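Local coordinates for protein multiheme cytochrome cf (Carboxydothermus ferrireducens DSM 11255, PDB 6QVM) that probably transfers electrons from the cell to insoluble extracellular iron(III) through a chain of covalently bound hemes, as an undecaheme cytochrome of the S-layer, at residues Leu77-Val82 with Phe109-Gly114; Thr331-Ser334 with Thr339-Glu342; Gly427-Leu432 with Gln437-Ala442. All coordinates share one frame; numbering follows the deposited sequence.

Contact 1 of 3, residues Leu77-Val82 with Phe109-Gly114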
loop_
_atom_site.group_PDB
_atom_site.type_symbol
_atom_site.label_atom_id
_atom_site.label_comp_id
_atom_site.label_asym_id
_atom_site.label_seq_id
_atom_site.Cartn_x
_atom_site.Cartn_y
_atom_site.Cartn_z
ATOM N N LEU A 77 3.226 2.940 -23.241
ATOM C CA LEU A 77 3.118 1.642 -23.886
ATOM C C LEU A 77 1.941 1.603 -24.850
ATOM O O LEU A 77 0.892 2.204 -24.608
ATOM C CB LEU A 77 2.967 0.540 -22.839
ATOM C CG LEU A 77 4.095 0.414 -21.816
ATOM C CD1 LEU A 77 3.729 -0.599 -20.743
ATOM C CD2 LEU A 77 5.395 0.022 -22.497
ATOM N N THR A 78 2.132 0.891 -25.958
ATOM C CA THR A 78 1.029 0.519 -26.825
ATOM C C THR A 78 0.255 -0.641 -26.199
ATOM O O THR A 78 0.612 -1.155 -25.135
ATOM C CB THR A 78 1.543 0.129 -28.212
ATOM O OG1 THR A 78 2.379 -1.033 -28.109
ATOM C CG2 THR A 78 2.348 1.270 -28.825
ATOM N N GLU A 79 -0.822 -1.063 -26.867
ATOM C CA GLU A 79 -1.540 -2.249 -26.411
ATOM C C GLU A 79 -0.601 -3.446 -26.357
ATOM O O GLU A 79 -0.622 -4.236 -25.406
ATOM C CB GLU A 79 -2.720 -2.549 -27.330
ATOM C CG GLU A 79 -3.457 -3.831 -26.969
ATOM C CD GLU A 79 -4.644 -4.104 -27.880
ATOM O OE1 GLU A 79 -4.618 -3.694 -29.069
ATOM O OE2 GLU A 79 -5.614 -4.727 -27.397
ATOM N N ARG A 80 0.239 -3.589 -27.384
ATOM C CA ARG A 80 1.186 -4.698 -27.425
ATOM C C ARG A 80 2.171 -4.625 -26.264
ATOM O O ARG A 80 2.554 -5.657 -25.699
ATOM C CB ARG A 80 1.922 -4.719 -28.766
ATOM C CG ARG A 80 1.031 -5.080 -29.938
ATOM C CD ARG A 80 0.659 -6.556 -29.899
ATOM N NE ARG A 80 -0.594 -6.835 -30.593
ATOM C CZ ARG A 80 -1.192 -8.020 -30.583
ATOM N NH1 ARG A 80 -0.642 -9.026 -29.919
ATOM N NH2 ARG A 80 -2.340 -8.198 -31.221
ATOM N N GLY A 81 2.600 -3.414 -25.902
ATOM C CA GLY A 81 3.495 -3.274 -24.760
ATOM C C GLY A 81 2.819 -3.639 -23.450
ATOM O O GLY A 81 3.405 -4.312 -22.595
ATOM N N VAL A 82 1.571 -3.197 -23.280
ATOM C CA VAL A 82 0.782 -3.571 -22.110
ATOM C C VAL A 82 0.658 -5.088 -22.012
ATOM O O VAL A 82 0.980 -5.688 -20.977
ATOM C CB VAL A 82 -0.603 -2.902 -22.165
ATOM C CG1 VAL A 82 -1.522 -3.527 -21.141
ATOM C CG2 VAL A 82 -0.485 -1.405 -21.944
ATOM N N PHE A 109 -8.982 -13.859 -31.013
ATOM C CA PHE A 109 -10.404 -13.564 -31.164
ATOM C C PHE A 109 -11.104 -13.550 -29.812
ATOM O O PHE A 109 -11.980 -12.714 -29.567
ATOM C CB PHE A 109 -11.062 -14.580 -32.102
ATOM C CG PHE A 109 -10.921 -14.248 -33.565
ATOM C CD1 PHE A 109 -9.731 -13.753 -34.071
ATOM C CD2 PHE A 109 -11.981 -14.445 -34.435
ATOM C CE1 PHE A 109 -9.603 -13.447 -35.419
ATOM C CE2 PHE A 109 -11.861 -14.147 -35.782
ATOM C CZ PHE A 109 -10.671 -13.642 -36.274
ATOM N N ALA A 110 -10.725 -14.463 -28.916
ATOM C CA ALA A 110 -11.315 -14.476 -27.582
ATOM C C ALA A 110 -10.884 -13.254 -26.780
ATOM O O ALA A 110 -11.719 -12.571 -26.177
ATOM C CB ALA A 110 -10.940 -15.762 -26.852
ATOM N N ARG A 111 -9.584 -12.956 -26.768
ATOM C CA ARG A 111 -9.086 -11.839 -25.971
ATOM C C ARG A 111 -9.797 -10.536 -26.322
ATOM O O ARG A 111 -10.263 -9.809 -25.436
ATOM C CB ARG A 111 -7.581 -11.682 -26.173
ATOM C CG ARG A 111 -7.025 -10.414 -25.536
ATOM C CD ARG A 111 -5.559 -10.193 -25.846
ATOM N NE ARG A 111 -5.312 -9.826 -27.241
ATOM C CZ ARG A 111 -5.558 -8.624 -27.762
ATOM N NH1 ARG A 111 -6.070 -7.664 -27.009
ATOM N NH2 ARG A 111 -5.287 -8.371 -29.036
ATOM N N VAL A 112 -9.869 -10.217 -27.616
ATOM C CA VAL A 112 -10.411 -8.929 -28.030
ATOM C C VAL A 112 -11.911 -8.868 -27.766
ATOM O O VAL A 112 -12.444 -7.824 -27.365
ATOM C CB VAL A 112 -10.063 -8.661 -29.507
ATOM C CG1 VAL A 112 -10.790 -7.423 -30.018
ATOM C CG2 VAL A 112 -8.567 -8.509 -29.657
ATOM N N SER A 113 -12.610 -9.985 -27.960
ATOM C CA SER A 113 -14.059 -10.002 -27.786
ATOM C C SER A 113 -14.486 -10.084 -26.324
ATOM O O SER A 113 -15.610 -9.688 -25.996
ATOM C CB SER A 113 -14.662 -11.168 -28.575
ATOM O OG SER A 113 -14.084 -12.400 -28.181
ATOM N N GLY A 114 -13.616 -10.566 -25.439
ATOM C CA GLY A 114 -14.024 -10.841 -24.082
ATOM C C GLY A 114 -14.723 -12.168 -23.899
ATOM O O GLY A 114 -15.089 -12.504 -22.766
HETATM O O HOH W 1 -6.131 -5.989 -30.088
#
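A surface salt bridge between Glu79 and Arg111 joins the first turn of helix 79-86 to the last turn of helix 102-113. Backbones at their nearest stand well apart, with Glu79 CA 11.2 Å from Val112 CA, and long side chains reaching from opposite directions span the gap. Arg111 NH1 donates to Glu79 OE2 over 3.0 Å, with an N-H...O angle of 143°. The bond is not coplanar: the carboxylate and guanidinium planes stand 87° apart, and OE2 is met from above the carboxylate plane. Glu79 gets there fully extended, CG anti to the backbone N (chi1 176°). A water forms a second link, accepting from Arg111 NH2 at 2.7 Å and giving a weak bond to Glu79 OE1 at 2.9 Å. Arg80 brings its NH2 within 3.7 Å of Arg111 NH2, yet Glu108 serves both guanidinium groups: its carboxylate makes salt bridges to Arg111 NE and Arg80 NH2, while Arg80 NH1 donates to Val93 O. Ahead of Glu79, Thr78 is the N-cap, its OG1 accepting from Gly81 N at 3.3 Å. Two carboxylates thus stand among two arginines, so the two neighbouring positive groups are probably largely compensated. With one bent direct bond and a water beside it, the link between the helices is likely to be electrostatic rather than a close packing of surfaces.

Contact 2 of 3, residues Thr331-Ser334 with Thr339-Glu342. With NGA (2-acetamido-2-deoxy-beta-D-galactopyranose), chain B.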
loop_
_atom_site.group_PDB
_atom_site.type_symbol
_atom_site.label_atom_id
_atom_site.label_comp_id
_atom_site.label_asym_id
_atom_site.label_seq_id
_atom_site.Cartn_x
_atom_site.Cartn_y
_atom_site.Cartn_z
ATOM N N THR A 331 -18.410 9.547 -0.804
ATOM C CA THR A 331 -19.810 9.225 -1.086
ATOM C C THR A 331 -19.838 8.043 -2.047
ATOM O O THR A 331 -19.744 8.232 -3.272
ATOM C CB THR A 331 -20.552 10.421 -1.677
ATOM O OG1 THR A 331 -20.287 11.585 -0.886
ATOM C CG2 THR A 331 -22.055 10.157 -1.706
ATOM N N PRO A 332 -19.957 6.817 -1.540
ATOM C CA PRO A 332 -19.906 5.626 -2.402
ATOM C C PRO A 332 -21.239 5.210 -3.004
ATOM O O PRO A 332 -21.337 4.088 -3.506
ATOM C CB PRO A 332 -19.408 4.550 -1.429
ATOM C CG PRO A 332 -20.017 4.946 -0.124
ATOM C CD PRO A 332 -20.058 6.462 -0.116
ATOM N N TYR A 333 -22.250 6.072 -2.979
ATOM C CA TYR A 333 -23.579 5.704 -3.435
ATOM C C TYR A 333 -24.257 6.922 -4.036
ATOM O O TYR A 333 -23.788 8.057 -3.903
ATOM C CB TYR A 333 -24.432 5.170 -2.283
ATOM C CG TYR A 333 -24.684 6.243 -1.246
ATOM C CD1 TYR A 333 -23.760 6.486 -0.240
ATOM C CD2 TYR A 333 -25.823 7.043 -1.296
ATOM C CE1 TYR A 333 -23.965 7.477 0.697
ATOM C CE2 TYR A 333 -26.036 8.040 -0.361
ATOM C CZ TYR A 333 -25.103 8.250 0.633
ATOM O OH TYR A 333 -25.313 9.234 1.568
ATOM N N SER A 334 -25.385 6.663 -4.689
ATOM C CA SER A 334 -26.400 7.669 -4.947
ATOM C C SER A 334 -27.745 7.047 -4.603
ATOM O O SER A 334 -27.911 5.825 -4.657
ATOM C CB SER A 334 -26.371 8.161 -6.400
ATOM O OG SER A 334 -26.700 7.121 -7.302
ATOM N N THR A 339 -34.316 3.870 -3.141
ATOM C CA THR A 339 -33.389 2.807 -3.478
ATOM C C THR A 339 -31.994 3.394 -3.634
ATOM O O THR A 339 -31.832 4.552 -4.026
ATOM C CB THR A 339 -33.814 2.109 -4.773
ATOM O OG1 THR A 339 -33.752 3.042 -5.865
ATOM C CG2 THR A 339 -35.230 1.583 -4.647
ATOM N N TYR A 340 -30.987 2.597 -3.299
ATOM C CA TYR A 340 -29.601 3.039 -3.370
ATOM C C TYR A 340 -28.920 2.410 -4.576
ATOM O O TYR A 340 -29.202 1.263 -4.932
ATOM C CB TYR A 340 -28.849 2.684 -2.088
ATOM C CG TYR A 340 -29.376 3.408 -0.868
ATOM C CD1 TYR A 340 -28.899 4.665 -0.527
ATOM C CD2 TYR A 340 -30.351 2.836 -0.059
ATOM C CE1 TYR A 340 -29.372 5.335 0.588
ATOM C CE2 TYR A 340 -30.829 3.497 1.062
ATOM C CZ TYR A 340 -30.341 4.751 1.379
ATOM O OH TYR A 340 -30.822 5.426 2.488
ATOM N N LYS A 341 -28.052 3.178 -5.228
ATOM C CA LYS A 341 -27.189 2.664 -6.280
ATOM C C LYS A 341 -25.751 2.710 -5.784
ATOM O O LYS A 341 -25.283 3.753 -5.321
ATOM C CB LYS A 341 -27.332 3.471 -7.573
ATOM C CG LYS A 341 -26.737 2.767 -8.783
ATOM C CD LYS A 341 -26.455 3.720 -9.936
ATOM C CE LYS A 341 -25.773 2.989 -11.082
ATOM N NZ LYS A 341 -25.018 3.913 -11.969
ATOM N N GLU A 342 -25.058 1.580 -5.875
ATOM C CA GLU A 342 -23.664 1.518 -5.469
ATOM C C GLU A 342 -22.790 2.170 -6.531
ATOM O O GLU A 342 -22.846 1.796 -7.706
ATOM C CB GLU A 342 -23.248 0.067 -5.248
ATOM C CG GLU A 342 -24.130 -0.664 -4.251
ATOM C CD GLU A 342 -23.754 -2.123 -4.094
ATOM O OE1 GLU A 342 -24.488 -2.851 -3.394
ATOM O OE2 GLU A 342 -22.725 -2.540 -4.668
HETATM C C1 NGA B . -31.369 6.652 2.782
HETATM C C2 NGA B . -32.352 6.832 3.949
HETATM C C3 NGA B . -32.406 8.205 4.618
HETATM C C4 NGA B . -31.032 8.851 4.565
HETATM C C5 NGA B . -30.479 8.891 3.146
HETATM C C6 NGA B . -29.110 9.567 3.136
HETATM C C7 NGA B . -34.028 5.214 3.464
HETATM C C8 NGA B . -34.866 4.696 2.332
HETATM N N2 NGA B . -33.651 6.485 3.411
HETATM O O3 NGA B . -32.791 8.109 5.991
HETATM O O4 NGA B . -30.135 8.122 5.372
HETATM O O5 NGA B . -30.320 7.592 2.617
HETATM O O6 NGA B . -28.750 9.966 1.830
HETATM O O7 NGA B . -33.687 4.472 4.387
#
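Tyr333 and Tyr340 bring their rings together from neighbouring strands through different first torsions. In Tyr333, CG sits between the backbone N and the carbonyl carbon (chi1 65°); in Tyr340 it lies anti to the carbonyl carbon (chi1 -65°). From diagonal positions on the two strands, these torsions set the side chains side by side, pointing the same way, with Tyr340 turning an edge toward the face of Tyr333. Their planes make an angle of 75° and their centroids are 5.9 Å apart, consistent with an offset edge-to-face pair; the closest carbons, Tyr333 CD2 and Tyr340 CD1, are separated by 4.0 Å.

The strands beneath form the beta hairpin 333-336/339-342, an antiparallel two-stranded sheet. Ser334 and Lys341 are its hydrogen-bonded pair here: Lys341 N donates to Ser334 O at 2.7 Å, nearly straight, and Ser334 N to Lys341 O at 3.0 Å. Lys341 O also receives a CA-H...O contact from Tyr333 CA at 3.2 Å. Tyr333 faces Glu342 as a non-hydrogen-bonded pair, which makes Tyr340 its diagonal rather than direct neighbour. Glu342 itself reaches Tyr287 and Tyr272, one hydroxyl for each carboxylate oxygen. Both tyrosines of the aromatic pair also rest on Leu311 and Val312 of helix 310-313.

Tyr340 is O-glycosylated: Tyr340 OH is bonded covalently, at 1.4 Å, to NGA C1 of an N-acetylgalactosamine. The sugar's ring oxygen O5 lies in the plane of the Tyr340 ring, at its edge. From the Tyr333 side, OH comes to 3.5 Å from the sugar's O6, and O6 lies near the plane of that ring.

Contact 3 of 3, residues Gly427-Leu432 with Gln437-Ala442. With HEC (heme c), chain K.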
loop_
_atom_site.group_PDB
_atom_site.type_symbol
_atom_site.label_atom_id
_atom_site.label_comp_id
_atom_site.label_asym_id
_atom_site.label_seq_id
_atom_site.Cartn_x
_atom_site.Cartn_y
_atom_site.Cartn_z
ATOM N N GLY A 427 21.619 21.729 12.458
ATOM C CA GLY A 427 20.807 20.764 11.738
ATOM C C GLY A 427 21.502 20.316 10.472
ATOM O O GLY A 427 21.944 21.141 9.671
ATOM N N SER A 428 21.606 19.002 10.301
ATOM C CA SER A 428 22.369 18.429 9.196
ATOM C C SER A 428 21.580 17.291 8.562
ATOM O O SER A 428 20.484 16.943 9.007
ATOM C CB SER A 428 23.748 17.951 9.668
ATOM O OG SER A 428 24.299 17.028 8.745
ATOM N N VAL A 429 22.157 16.712 7.508
ATOM C CA VAL A 429 21.509 15.619 6.798
ATOM C C VAL A 429 21.688 14.309 7.561
ATOM O O VAL A 429 20.840 13.412 7.473
ATOM C CB VAL A 429 22.045 15.537 5.355
ATOM C CG1 VAL A 429 21.597 14.261 4.660
ATOM C CG2 VAL A 429 21.604 16.756 4.563
ATOM N N SER A 430 22.772 14.179 8.328
ATOM C CA SER A 430 23.011 12.961 9.101
ATOM C C SER A 430 21.852 12.645 10.039
ATOM O O SER A 430 21.610 11.475 10.357
ATOM C CB SER A 430 24.312 13.092 9.896
ATOM O OG SER A 430 25.192 12.022 9.598
ATOM N N CYS A 431 21.110 13.667 10.462
ATOM C CA CYS A 431 20.080 13.501 11.478
ATOM C C CYS A 431 18.786 12.911 10.932
ATOM O O CYS A 431 17.956 12.437 11.716
ATOM C CB CYS A 431 19.793 14.853 12.131
ATOM S SG CYS A 431 21.253 15.902 12.297
ATOM N N LEU A 432 18.594 12.928 9.614
ATOM C CA LEU A 432 17.331 12.479 9.044
ATOM C C LEU A 432 17.181 10.964 9.103
ATOM O O LEU A 432 16.089 10.448 8.845
ATOM C CB LEU A 432 17.219 12.977 7.608
ATOM C CG LEU A 432 17.525 14.464 7.451
ATOM C CD1 LEU A 432 17.723 14.831 5.991
ATOM C CD2 LEU A 432 16.424 15.306 8.078
ATOM N N GLN A 437 11.068 10.613 6.791
ATOM C CA GLN A 437 10.639 9.431 6.048
ATOM C C GLN A 437 11.210 9.422 4.636
ATOM O O GLN A 437 11.722 8.396 4.176
ATOM C CB GLN A 437 9.115 9.349 6.011
ATOM C CG GLN A 437 8.568 8.405 4.950
ATOM C CD GLN A 437 8.958 6.959 5.192
ATOM O OE1 GLN A 437 9.330 6.578 6.302
ATOM N NE2 GLN A 437 8.884 6.147 4.148
ATOM N N ASP A 438 11.130 10.552 3.924
ATOM C CA ASP A 438 11.629 10.563 2.555
ATOM C C ASP A 438 13.149 10.510 2.490
ATOM O O ASP A 438 13.689 10.149 1.440
ATOM C CB ASP A 438 11.093 11.778 1.787
ATOM C CG ASP A 438 11.218 13.070 2.561
ATOM O OD1 ASP A 438 11.367 13.018 3.796
ATOM O OD2 ASP A 438 11.150 14.148 1.934
ATOM N N TYR A 439 13.851 10.843 3.577
ATOM C CA TYR A 439 15.285 10.585 3.617
ATOM C C TYR A 439 15.561 9.094 3.724
ATOM O O TYR A 439 16.418 8.561 3.013
ATOM C CB TYR A 439 15.945 11.322 4.779
ATOM C CG TYR A 439 17.399 10.911 4.984
ATOM C CD1 TYR A 439 17.747 9.897 5.876
ATOM C CD2 TYR A 439 18.420 11.530 4.276
ATOM C CE1 TYR A 439 19.062 9.517 6.053
ATOM C CE2 TYR A 439 19.738 11.159 4.451
ATOM C CZ TYR A 439 20.056 10.154 5.340
ATOM O OH TYR A 439 21.373 9.788 5.511
ATOM N N ARG A 440 14.859 8.413 4.633
ATOM C CA ARG A 440 15.143 7.007 4.903
ATOM C C ARG A 440 14.944 6.149 3.660
ATOM O O ARG A 440 15.703 5.202 3.426
ATOM C CB ARG A 440 14.272 6.508 6.054
ATOM C CG ARG A 440 14.640 7.109 7.402
ATOM C CD ARG A 440 13.553 6.872 8.437
ATOM N NE ARG A 440 13.255 5.452 8.605
ATOM C CZ ARG A 440 13.858 4.657 9.485
ATOM N NH1 ARG A 440 13.526 3.374 9.567
ATOM N NH2 ARG A 440 14.798 5.143 10.283
ATOM N N THR A 441 13.933 6.467 2.849
ATOM C CA THR A 441 13.719 5.722 1.613
ATOM C C THR A 441 14.698 6.155 0.530
ATOM O O THR A 441 15.196 5.316 -0.223
ATOM C CB THR A 441 12.282 5.887 1.130
ATOM O OG1 THR A 441 12.007 7.278 0.918
ATOM C CG2 THR A 441 11.311 5.318 2.153
ATOM N N ALA A 442 14.991 7.456 0.445
ATOM C CA ALA A 442 15.981 7.930 -0.517
ATOM C C ALA A 442 17.339 7.295 -0.252
ATOM O O ALA A 442 17.998 6.797 -1.173
ATOM C CB ALA A 442 16.073 9.453 -0.470
HETATM FE FE HEC K . 17.499 13.590 17.148
HETATM C CHA HEC K . 15.250 14.269 19.704
HETATM C CHB HEC K . 18.233 16.959 16.951
HETATM C CHC HEC K . 20.162 12.919 15.034
HETATM C CHD HEC K . 16.791 10.249 17.296
HETATM N NA HEC K . 16.867 15.282 18.146
HETATM C C1A HEC K . 15.915 15.344 19.151
HETATM C C2A HEC K . 15.731 16.734 19.527
HETATM C C3A HEC K . 16.555 17.475 18.759
HETATM C C4A HEC K . 17.284 16.576 17.881
HETATM C CMA HEC K . 16.717 19.012 18.788
HETATM C CAA HEC K . 14.745 17.234 20.617
HETATM C CBA HEC K . 15.551 17.720 21.822
HETATM C CGA HEC K . 14.790 17.567 23.113
HETATM O O1A HEC K . 15.458 17.365 24.160
HETATM O O2A HEC K . 13.533 17.645 23.109
HETATM N NB HEC K . 18.930 14.716 16.181
HETATM C C1B HEC K . 19.046 16.096 16.237
HETATM C C2B HEC K . 20.179 16.484 15.415
HETATM C C3B HEC K . 20.711 15.366 14.883
HETATM C C4B HEC K . 19.938 14.237 15.364
HETATM C CMB HEC K . 20.656 17.939 15.185
HETATM C CAB HEC K . 21.926 15.268 13.924
HETATM C CBB HEC K . 23.211 15.732 14.642
HETATM N NC HEC K . 18.314 11.905 16.315
HETATM C C1C HEC K . 19.408 11.848 15.469
HETATM C C2C HEC K . 19.622 10.468 15.083
HETATM C C3C HEC K . 18.732 9.708 15.759
HETATM C C4C HEC K . 17.869 10.610 16.509
HETATM C CMC HEC K . 20.800 10.007 14.188
HETATM C CAC HEC K . 18.531 8.170 15.698
HETATM C CBC HEC K . 19.800 7.381 16.090
HETATM N ND HEC K . 16.204 12.450 18.307
HETATM C C1D HEC K . 16.121 11.061 18.198
HETATM C C2D HEC K . 15.199 10.583 19.205
HETATM C C3D HEC K . 14.711 11.836 19.961
HETATM C C4D HEC K . 15.394 12.946 19.333
HETATM C CMD HEC K . 14.803 9.109 19.440
HETATM C CAD HEC K . 13.713 11.921 21.145
HETATM C CBD HEC K . 14.322 11.247 22.372
HETATM C CGD HEC K . 13.781 11.823 23.662
HETATM O O1D HEC K . 12.601 12.270 23.700
HETATM O O2D HEC K . 14.542 11.821 24.668
#
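The Tyr439 ring has Leu432 CB and Val429 O over one of its faces, while Val429 CG1 meets the ring at CE2, 3.6 Å away. Phe467 makes an edge-to-face pair with the same ring. The Leu432 contact is a CH-pi interaction: CB lies 3.8 Å from the centroid of the Tyr439 ring and 29° off the ring normal. That tilt places CB nearest the inner end of the ring, 3.3 Å from Tyr439 CG, and CD1 of Leu432 continues along the ring to 3.8 Å from Tyr439 CD2. With CG anti to the backbone N (chi1 171°), Tyr439 sends its ring out from helix 437-449 to the preceding loop, where the Leu432 side chain crosses it at about a right angle. The Tyr439 OH has a weak hydrogen bond from Asn459.

No hydrogen bond links the two segments, so the evidence is for apolar packing across them. Within the loop, Ser428 OG accepts from Ser430 N, an ST turn, and Leu432 N donates to Val429 O at 3.1 Å. At Tyr439, replacing the ring by the methyl of an alanine is likely to open a gap beside Leu432 CB and Val429 CG1 and to leave Phe467 without its edge-to-face mate. Arg440 touches Leu432 O through CG, at 3.9 Å; its guanidinium donates to Glu433 O and forms a salt bridge with Glu499.

Cys431, between Ser430 and Leu432, carries heme: its SG is bonded to the heme CAB at 1.9 Å. Leu432, next in the chain, packs this heme-binding loop against the helix that follows. Cys431, Cys434 and His435 all line this heme's pocket and have the spacing of a CXXCH motif, the signature of c-type cytochromes.

In the fold
The three contacts follow one another in series along the chain, each closing before the next opens. Contacts 1 and 2 have centres 32 Å apart, whereas contact 3 lies 44 and 45 Å from them; no two touch, the nearest atoms being about 22 Å apart or more. They share no helix, strand or sheet: contact 1 joins helices 79-86 and 102-113, contact 2 is a two-stranded hairpin, and contact 3 sets a heme-binding loop against helix 437-449. Contacts 2 and 3 lie on opposite sides of the chain's centre. This wide spread in a single chain is consistent with a modular build; hemes lie near all three contacts, and contact 2 also bears a sugar.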